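Local coordinates for glutaredoxin, CPYC type (Chlamydomonas reinhardtii, PDB 7NCV), which probably reduces glutathione-containing disulfides as a redox-active glutaredoxin of the CPYC subfamily, and binds an iron-sulfur cluster in an atypical way, at residues Gln39-Lys44 with Lys99-Ala104; Val75-Lys80 with Gly95-Leu100; Asn8-Ala13 with Gln60-Asp65. One frame throughout, in Å; residues are numbered along the deposited sequence.

Interaction 1. Residues Gln39-Lys44 with Lys99-Ala104; sequences QFIAGK and KLLQEA
L101 reaches from the C-terminal helix 96-103 to F40 and I41, one methyl to each. From CB the chain runs to CG, which stands anti to the carbonyl carbon (chi1 -70°), and there it forks. One branch, CD1, lies 3.7 Å from F40 CB and reaches the first ring atom as well, with F40 CG 4.1 Å from L101 CD1. The two side chains cross at about a right angle, and CD1 meets F40 at CB and CG, obliquely to the ring. The other branch, CD2, goes to the isoleucine: I41 CD1 meets L101 CD2 at 3.8 Å, tip to tip. A forked residue suits this place because one side chain can touch two consecutive residues, a methyl for each. I41 holds its CG1 between its backbone N and carbonyl carbon (chi1 53°), which, with an extended second torsion, carries CD1 to the leucine. I41 also opens a type II turn that runs to K44, closed by K44 N to I41 O at 3.1 Å, with G43 taking the positive phi this turn requires. The junction thus packs the end of helix 28-41 against helix 96-103, with V19 of strand 19-23 touching both I41 and L101, I77 of strand 74-77 also against L101, and the C-terminal L107 lying on F40, I41 and L101.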
loop_
_atom_site.group_PDB
_atom_site.type_symbol
_atom_site.label_atom_id
_atom_site.label_comp_id
_atom_site.label_asym_id
_atom_site.label_seq_id
_atom_site.Cartn_x
_atom_site.Cartn_y
_atom_site.Cartn_z
ATOM N N GLN A 39 -2.875 13.273 4.785
ATOM C CA GLN A 39 -2.605 14.696 4.609
ATOM C C GLN A 39 -3.152 15.223 3.287
ATOM O O GLN A 39 -3.385 16.451 3.166
ATOM C CB GLN A 39 -1.100 14.975 4.658
ATOM C CG GLN A 39 -0.437 14.536 5.939
ATOM C CD GLN A 39 1.077 14.853 5.912
ATOM O OE1 GLN A 39 1.888 14.189 6.574
ATOM N NE2 GLN A 39 1.452 15.867 5.135
ATOM N N PHE A 40 -3.358 14.333 2.307
ATOM C CA PHE A 40 -3.760 14.723 0.963
ATOM C C PHE A 40 -5.081 14.139 0.515
ATOM O O PHE A 40 -5.815 14.847 -0.174
ATOM C CB PHE A 40 -2.689 14.315 -0.038
ATOM C CG PHE A 40 -1.329 14.898 0.319
ATOM C CD1 PHE A 40 -1.050 16.227 0.034
ATOM C CD2 PHE A 40 -0.395 14.123 1.002
ATOM C CE1 PHE A 40 0.222 16.780 0.414
ATOM C CE2 PHE A 40 0.836 14.685 1.374
ATOM C CZ PHE A 40 1.117 15.995 1.079
ATOM N N ILE A 41 -5.382 12.877 0.850
ATOM C CA ILE A 41 -6.535 12.190 0.263
ATOM C C ILE A 41 -7.223 11.358 1.328
ATOM O O ILE A 41 -7.651 10.204 1.085
ATOM C CB ILE A 41 -6.113 11.319 -0.926
ATOM C CG1 ILE A 41 -4.969 10.356 -0.545
ATOM C CG2 ILE A 41 -5.725 12.191 -2.138
ATOM C CD1 ILE A 41 -4.777 9.239 -1.627
ATOM N N ALA A 42 -7.394 11.934 2.514
ATOM C CA ALA A 42 -8.086 11.206 3.566
ATOM C C ALA A 42 -9.437 10.709 3.072
ATOM O O ALA A 42 -10.199 11.467 2.457
ATOM C CB ALA A 42 -8.307 12.131 4.779
ATOM N N GLY A 43 -9.728 9.476 3.444
ATOM C CA GLY A 43 -11.029 8.863 3.088
ATOM C C GLY A 43 -11.191 8.447 1.645
ATOM O O GLY A 43 -12.317 8.089 1.296
ATOM N N LYS A 44 -10.162 8.468 0.797
ATOM C CA LYS A 44 -10.404 8.275 -0.638
ATOM C C LYS A 44 -9.753 7.040 -1.222
ATOM O O LYS A 44 -9.940 6.797 -2.417
ATOM C CB LYS A 44 -9.930 9.525 -1.410
ATOM C CG LYS A 44 -10.699 10.813 -1.068
ATOM C CD LYS A 44 -10.214 12.035 -1.875
ATOM C CE LYS A 44 -11.023 13.267 -1.584
ATOM N NZ LYS A 44 -10.503 14.396 -2.408
ATOM N N LYS A 99 3.035 15.095 -5.424
ATOM C CA LYS A 99 3.244 15.035 -6.867
ATOM C C LYS A 99 2.840 13.666 -7.422
ATOM O O LYS A 99 2.205 13.589 -8.482
ATOM C CB LYS A 99 4.711 15.376 -7.174
ATOM C CG LYS A 99 5.017 15.297 -8.656
ATOM C CD LYS A 99 4.875 16.593 -9.376
ATOM C CE LYS A 99 6.124 16.793 -10.272
ATOM N NZ LYS A 99 6.192 18.158 -10.853
ATOM N N LEU A 100 3.195 12.579 -6.730
ATOM C CA LEU A 100 2.835 11.248 -7.228
ATOM C C LEU A 100 1.323 11.082 -7.239
ATOM O O LEU A 100 0.738 10.436 -8.149
ATOM C CB LEU A 100 3.448 10.166 -6.342
ATOM C CG LEU A 100 4.976 10.050 -6.453
ATOM C CD1 LEU A 100 5.459 9.090 -5.405
ATOM C CD2 LEU A 100 5.379 9.574 -7.861
ATOM N N LEU A 101 0.646 11.638 -6.224
ATOM C CA LEU A 101 -0.822 11.531 -6.172
ATOM C C LEU A 101 -1.447 12.309 -7.304
ATOM O O LEU A 101 -2.456 11.856 -7.896
ATOM C CB LEU A 101 -1.349 12.026 -4.812
ATOM C CG LEU A 101 -0.995 11.101 -3.639
ATOM C CD1 LEU A 101 -1.419 11.762 -2.328
ATOM C CD2 LEU A 101 -1.620 9.665 -3.738
ATOM N N GLN A 102 -0.901 13.481 -7.619
ATOM C CA GLN A 102 -1.386 14.250 -8.756
ATOM C C GLN A 102 -1.219 13.480 -10.058
ATOM O O GLN A 102 -2.165 13.401 -10.871
ATOM C CB GLN A 102 -0.669 15.591 -8.806
ATOM C CG GLN A 102 -1.086 16.501 -7.649
ATOM C CD GLN A 102 -0.112 17.685 -7.443
ATOM O OE1 GLN A 102 1.069 17.606 -7.786
ATOM N NE2 GLN A 102 -0.613 18.776 -6.889
ATOM N N GLU A 103 -0.034 12.898 -10.264
ATOM C CA GLU A 103 0.267 12.154 -11.476
ATOM C C GLU A 103 -0.639 10.934 -11.606
ATOM O O GLU A 103 -1.019 10.555 -12.734
ATOM C CB GLU A 103 1.741 11.769 -11.481
ATOM C CG GLU A 103 2.654 13.043 -11.639
ATOM C CD GLU A 103 4.117 12.744 -11.516
ATOM O OE1 GLU A 103 4.485 11.652 -11.036
ATOM O OE2 GLU A 103 4.880 13.631 -11.941
ATOM N N ALA A 104 -1.044 10.343 -10.485
ATOM C CA ALA A 104 -1.981 9.205 -10.473
ATOM C C ALA A 104 -3.424 9.606 -10.720
ATOM O O ALA A 104 -4.283 8.705 -10.878
ATOM C CB ALA A 104 -1.919 8.493 -9.121
#

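Interaction 2. Residues Val75-Lys80 with Gly95-Leu100; sequences VFINGK and GTLEKL
I77 overlaps L97 through its longer branch: I77 CD1 and L97 CD1 come within 3.6 Å, and the two side chains cross at about a right angle. The isoleucine extends CG1 anti to its carbonyl carbon (chi1 -61°) and then continues nearly straight, which carries CD1 off strand 74-77 to the helix. L97 does not aim its CB at the strand; the leucine has CG anti to the backbone N (chi1 -177°) and bends at the next bond, and the fork brings CD1 across to the isoleucine. One helical turn later L100 makes a looser contact, with I77 CD1 4.4 Å from L100 CB. The shorter branch meets the same residue's backbone: I77 CG2 lies 3.8 Å from L100 O, a van der Waals approach. A beta-branched residue fits well here: its backbone is comfortable in a strand, and its two arms serve side chains and the main chain separately. Past I77 the chain reverses in a type I' turn, with I77 N to K80 O and K80 N to I77 O both at 3.0 Å, and N78 and G79 supply the positive phi angles that a type I' turn calls for. L97 further touches L37 and F40 of helix 28-41. No hydrogen bond joins the two segments; the buried I77-L97 pair carries the contact, with the partly exposed L100 at its margin, so strand and helix meet here through aliphatic packing, which is consistent with the interior of a thioredoxin-like fold.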
loop_
_atom_site.group_PDB
_atom_site.type_symbol
_atom_site.label_atom_id
_atom_site.label_comp_id
_atom_site.label_asym_id
_atom_site.label_seq_id
_atom_site.Cartn_x
_atom_site.Cartn_y
_atom_site.Cartn_z
ATOM N N VAL A 75 2.701 0.160 0.214
ATOM C CA VAL A 75 1.937 1.245 -0.405
ATOM C C VAL A 75 2.206 1.265 -1.895
ATOM O O VAL A 75 3.381 1.239 -2.332
ATOM C CB VAL A 75 2.349 2.596 0.209
ATOM C CG1 VAL A 75 1.629 3.733 -0.465
ATOM C CG2 VAL A 75 2.085 2.605 1.723
ATOM N N PHE A 76 1.124 1.325 -2.680
ATOM C CA PHE A 76 1.227 1.437 -4.136
ATOM C C PHE A 76 0.468 2.655 -4.625
ATOM O O PHE A 76 -0.631 2.949 -4.130
ATOM C CB PHE A 76 0.627 0.194 -4.826
ATOM C CG PHE A 76 1.289 -1.120 -4.435
ATOM C CD1 PHE A 76 0.956 -1.762 -3.216
ATOM C CD2 PHE A 76 2.144 -1.754 -5.335
ATOM C CE1 PHE A 76 1.516 -3.013 -2.895
ATOM C CE2 PHE A 76 2.688 -2.979 -5.051
ATOM C CZ PHE A 76 2.391 -3.612 -3.822
ATOM N N ILE A 77 1.040 3.365 -5.608
ATOM C CA ILE A 77 0.375 4.505 -6.225
ATOM C C ILE A 77 0.503 4.360 -7.730
ATOM O O ILE A 77 1.611 4.108 -8.229
ATOM C CB ILE A 77 0.999 5.833 -5.760
ATOM C CG1 ILE A 77 0.837 5.957 -4.215
ATOM C CG2 ILE A 77 0.365 6.998 -6.514
ATOM C CD1 ILE A 77 1.561 7.216 -3.686
ATOM N N ASN A 78 -0.623 4.495 -8.452
ATOM C CA ASN A 78 -0.584 4.467 -9.938
ATOM C C ASN A 78 0.020 3.150 -10.452
ATOM O O ASN A 78 0.694 3.123 -11.499
ATOM C CB ASN A 78 0.218 5.669 -10.489
ATOM C CG ASN A 78 -0.076 5.939 -11.951
ATOM O OD1 ASN A 78 -1.206 5.831 -12.378
ATOM N ND2 ASN A 78 0.961 6.274 -12.711
ATOM N N GLY A 79 -0.171 2.075 -9.697
ATOM C CA GLY A 79 0.253 0.732 -10.089
ATOM C C GLY A 79 1.696 0.417 -9.745
ATOM O O GLY A 79 2.176 -0.680 -10.095
ATOM N N LYS A 80 2.409 1.352 -9.114
ATOM C CA LYS A 80 3.835 1.223 -8.825
ATOM C C LYS A 80 4.055 1.211 -7.313
ATOM O O LYS A 80 3.533 2.070 -6.583
ATOM C CB LYS A 80 4.597 2.381 -9.444
ATOM C CG LYS A 80 6.069 2.470 -9.054
ATOM C CD LYS A 80 6.797 3.572 -9.843
ATOM C CE LYS A 80 8.279 3.483 -9.619
ATOM N NZ LYS A 80 8.997 4.543 -10.360
ATOM N N GLY A 95 7.574 16.499 -0.458
ATOM C CA GLY A 95 6.851 17.073 -1.577
ATOM C C GLY A 95 6.534 16.073 -2.651
ATOM O O GLY A 95 5.703 16.365 -3.542
ATOM N N THR A 96 7.142 14.889 -2.614
ATOM C CA THR A 96 6.897 13.961 -3.717
ATOM C C THR A 96 5.606 13.172 -3.577
ATOM O O THR A 96 5.102 12.745 -4.629
ATOM C CB THR A 96 8.074 12.995 -3.910
ATOM O OG1 THR A 96 8.269 12.209 -2.723
ATOM C CG2 THR A 96 9.332 13.745 -4.320
ATOM N N LEU A 97 5.068 12.981 -2.357
ATOM C CA LEU A 97 3.816 12.231 -2.229
ATOM C C LEU A 97 2.713 12.985 -2.915
ATOM O O LEU A 97 1.958 12.398 -3.703
ATOM C CB LEU A 97 3.469 11.991 -0.771
ATOM C CG LEU A 97 2.199 11.143 -0.592
ATOM C CD1 LEU A 97 2.411 9.805 -1.339
ATOM C CD2 LEU A 97 2.010 10.878 0.878
ATOM N N GLU A 98 2.654 14.296 -2.703
ATOM C CA GLU A 98 1.660 15.126 -3.392
ATOM C C GLU A 98 1.802 15.005 -4.911
ATOM O O GLU A 98 0.794 14.802 -5.633
ATOM C CB GLU A 98 1.892 16.576 -2.974
ATOM C CG GLU A 98 0.948 17.551 -3.673
ATOM C CD GLU A 98 1.024 18.942 -3.110
ATOM O OE1 GLU A 98 2.104 19.350 -2.611
ATOM O OE2 GLU A 98 0.004 19.658 -3.177
ATOM N N LYS A 99 3.035 15.095 -5.424
ATOM C CA LYS A 99 3.244 15.035 -6.867
ATOM C C LYS A 99 2.840 13.666 -7.422
ATOM O O LYS A 99 2.205 13.589 -8.482
ATOM C CB LYS A 99 4.711 15.376 -7.174
ATOM C CG LYS A 99 5.017 15.297 -8.656
ATOM C CD LYS A 99 4.875 16.593 -9.376
ATOM C CE LYS A 99 6.124 16.793 -10.272
ATOM N NZ LYS A 99 6.192 18.158 -10.853
ATOM N N LEU A 100 3.195 12.579 -6.730
ATOM C CA LEU A 100 2.835 11.248 -7.228
ATOM C C LEU A 100 1.323 11.082 -7.239
ATOM O O LEU A 100 0.738 10.436 -8.149
ATOM C CB LEU A 100 3.448 10.166 -6.342
ATOM C CG LEU A 100 4.976 10.050 -6.453
ATOM C CD1 LEU A 100 5.459 9.090 -5.405
ATOM C CD2 LEU A 100 5.379 9.574 -7.861
#

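Interaction 3. Residues Asn8-Ala13 with Gln60-Asp65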
loop_
_atom_site.group_PDB
_atom_site.type_symbol
_atom_site.label_atom_id
_atom_site.label_comp_id
_atom_site.label_asym_id
_atom_site.label_seq_id
_atom_site.Cartn_x
_atom_site.Cartn_y
_atom_site.Cartn_z
ATOM N N ASN A 8 -2.010 -12.983 -7.891
ATOM C CA ASN A 8 -3.039 -12.532 -8.841
ATOM C C ASN A 8 -3.893 -11.424 -8.220
ATOM O O ASN A 8 -4.143 -10.377 -8.841
ATOM C CB ASN A 8 -3.921 -13.710 -9.255
ATOM C CG ASN A 8 -5.005 -13.285 -10.208
ATOM O OD1 ASN A 8 -4.730 -12.988 -11.372
ATOM N ND2 ASN A 8 -6.238 -13.196 -9.706
ATOM N N GLU A 9 -4.372 -11.651 -6.999
ATOM C CA GLU A 9 -5.268 -10.687 -6.364
ATOM C C GLU A 9 -4.584 -9.339 -6.194
ATOM O O GLU A 9 -5.176 -8.285 -6.487
ATOM C CB GLU A 9 -5.710 -11.201 -4.991
ATOM C CG GLU A 9 -6.617 -10.255 -4.257
ATOM C CD GLU A 9 -7.065 -10.799 -2.904
ATOM O OE1 GLU A 9 -7.488 -11.971 -2.850
ATOM O OE2 GLU A 9 -7.026 -10.047 -1.903
ATOM N N ILE A 10 -3.354 -9.346 -5.665
ATOM C CA ILE A 10 -2.624 -8.098 -5.402
ATOM C C ILE A 10 -2.312 -7.393 -6.714
ATOM O O ILE A 10 -2.496 -6.175 -6.833
ATOM C CB ILE A 10 -1.361 -8.379 -4.577
ATOM C CG1 ILE A 10 -1.793 -8.862 -3.227
ATOM C CG2 ILE A 10 -0.550 -7.094 -4.410
ATOM C CD1 ILE A 10 -0.628 -9.388 -2.408
ATOM N N GLN A 11 -1.856 -8.134 -7.725
ATOM C CA GLN A 11 -1.524 -7.441 -8.957
ATOM C C GLN A 11 -2.756 -6.769 -9.553
ATOM O O GLN A 11 -2.678 -5.626 -10.021
ATOM C CB GLN A 11 -0.897 -8.408 -9.962
ATOM C CG GLN A 11 0.505 -8.840 -9.509
ATOM C CD GLN A 11 1.044 -9.864 -10.490
ATOM O OE1 GLN A 11 0.283 -10.702 -11.027
ATOM N NE2 GLN A 11 2.346 -9.809 -10.732
ATOM N N LYS A 12 -3.914 -7.458 -9.536
ATOM C CA LYS A 12 -5.145 -6.879 -10.085
ATOM C C LYS A 12 -5.576 -5.658 -9.267
ATOM O O LYS A 12 -6.013 -4.641 -9.834
ATOM C CB LYS A 12 -6.228 -7.932 -10.095
ATOM C CG LYS A 12 -6.048 -8.937 -11.277
ATOM C CD LYS A 12 -7.208 -9.900 -11.413
ATOM C CE LYS A 12 -7.235 -10.515 -12.817
ATOM N NZ LYS A 12 -5.880 -10.969 -13.296
ATOM N N ALA A 13 -5.492 -5.744 -7.930
ATOM C CA ALA A 13 -5.928 -4.613 -7.115
ATOM C C ALA A 13 -4.999 -3.427 -7.302
ATOM O O ALA A 13 -5.451 -2.269 -7.340
ATOM C CB ALA A 13 -5.982 -5.020 -5.629
ATOM N N GLN A 60 1.261 -12.045 2.372
ATOM C CA GLN A 60 2.547 -11.416 2.676
ATOM C C GLN A 60 3.683 -12.042 1.856
ATOM O O GLN A 60 4.543 -11.315 1.326
ATOM C CB GLN A 60 2.814 -11.508 4.171
ATOM C CG GLN A 60 1.940 -10.491 4.915
ATOM C CD GLN A 60 2.365 -10.331 6.350
ATOM O OE1 GLN A 60 1.866 -11.022 7.240
ATOM N NE2 GLN A 60 3.322 -9.424 6.584
ATOM N N ASP A 61 3.617 -13.349 1.618
ATOM C CA ASP A 61 4.529 -13.984 0.673
ATOM C C ASP A 61 4.378 -13.380 -0.717
ATOM O O ASP A 61 5.367 -13.172 -1.430
ATOM C CB ASP A 61 4.270 -15.486 0.592
ATOM C CG ASP A 61 4.723 -16.258 1.830
ATOM O OD1 ASP A 61 5.370 -15.676 2.745
ATOM O OD2 ASP A 61 4.412 -17.478 1.857
ATOM N N ALA A 62 3.143 -13.141 -1.148
ATOM C CA ALA A 62 2.962 -12.478 -2.441
ATOM C C ALA A 62 3.565 -11.067 -2.448
ATOM O O ALA A 62 4.168 -10.645 -3.447
ATOM C CB ALA A 62 1.476 -12.411 -2.786
ATOM N N LEU A 63 3.355 -10.290 -1.372
ATOM C CA LEU A 63 3.967 -8.966 -1.296
ATOM C C LEU A 63 5.491 -9.028 -1.389
ATOM O O LEU A 63 6.118 -8.142 -1.981
ATOM C CB LEU A 63 3.530 -8.290 -0.016
ATOM C CG LEU A 63 2.043 -7.856 -0.163
ATOM C CD1 LEU A 63 1.500 -7.600 1.235
ATOM C CD2 LEU A 63 1.812 -6.651 -1.078
ATOM N N LEU A 64 6.105 -10.037 -0.780
ATOM C CA LEU A 64 7.551 -10.208 -0.930
ATOM C C LEU A 64 7.935 -10.394 -2.402
ATOM O O LEU A 64 8.901 -9.785 -2.902
ATOM C CB LEU A 64 8.001 -11.417 -0.099
ATOM C CG LEU A 64 9.462 -11.844 -0.168
ATOM C CD1 LEU A 64 10.323 -10.715 0.360
ATOM C CD2 LEU A 64 9.584 -13.077 0.711
ATOM N N ASP A 65 7.207 -11.260 -3.110
ATOM C CA ASP A 65 7.538 -11.496 -4.504
ATOM C C ASP A 65 7.379 -10.233 -5.327
ATOM O O ASP A 65 8.187 -9.966 -6.218
ATOM C CB ASP A 65 6.668 -12.613 -5.077
ATOM C CG ASP A 65 7.248 -14.000 -4.812
ATOM O OD1 ASP A 65 8.030 -14.149 -3.845
ATOM O OD2 ASP A 65 6.937 -14.936 -5.582
#
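Helices 3-16 and 58-67 of the glutaredoxin fold pack together, and between these two segments I10 makes the contact, against A62 and L63. The terminal methyl does most of the touching: I10 CD1 lies 3.7 Å from A62 CB and 3.8 Å from L63 CG. It is delivered there by a CG1 standing anti to the carbonyl carbon (chi1 -66°) and an extended second bond, which together give the residue its full reach toward the other helix. The shorter branch adds a looser touch, I10 CG2 to L63 CD2 at 4.1 Å, where the two side chains cross at about a right angle. Alanine suits position 62 because its small methyl is itself the surface on which the isoleucine tip rests, while L63 turns its fork in from the side to meet the same tip. A6 and I7 on A62, and M59 and I66 on I10, extend the packing; Y22 of strand 19-23 touches both I10 and L63. Polar side chains point elsewhere: K12 NZ donates to N8 OD1 at 3.0 Å within its own segment, tilted 24° from the carbonyl plane, and buried Q60 bonds K24 and the carbonyl O of R70. E9, D61 and D65 find charged partners (R53, R70, K3) outside the two segments. No polar pair fixes the register, so the contact relies on burial of methyl groups.

All three interactions are buried, apolar and without a hydrogen bond between their segments, but they join different elements. Interactions 1 and 2 share helix 96-103 and meet directly, A104 CB lying 3.8 Å from I77 CG2: the first packs this helix against the end of helix 28-41, the second against strand 74-77. Interaction 3 pairs helices 3-16 and 58-67, on the opposite side of the chain's centre from interaction 1, with centres about 22 Å apart. Strand 74-77 bridges the two regions, because F76, next to I77, reaches L63 of interaction 3. Each combines an isoleucine with a leucine; every touching residue of interaction 3 is buried, whereas 1 and 2 each include a partly exposed one, F40 and L100.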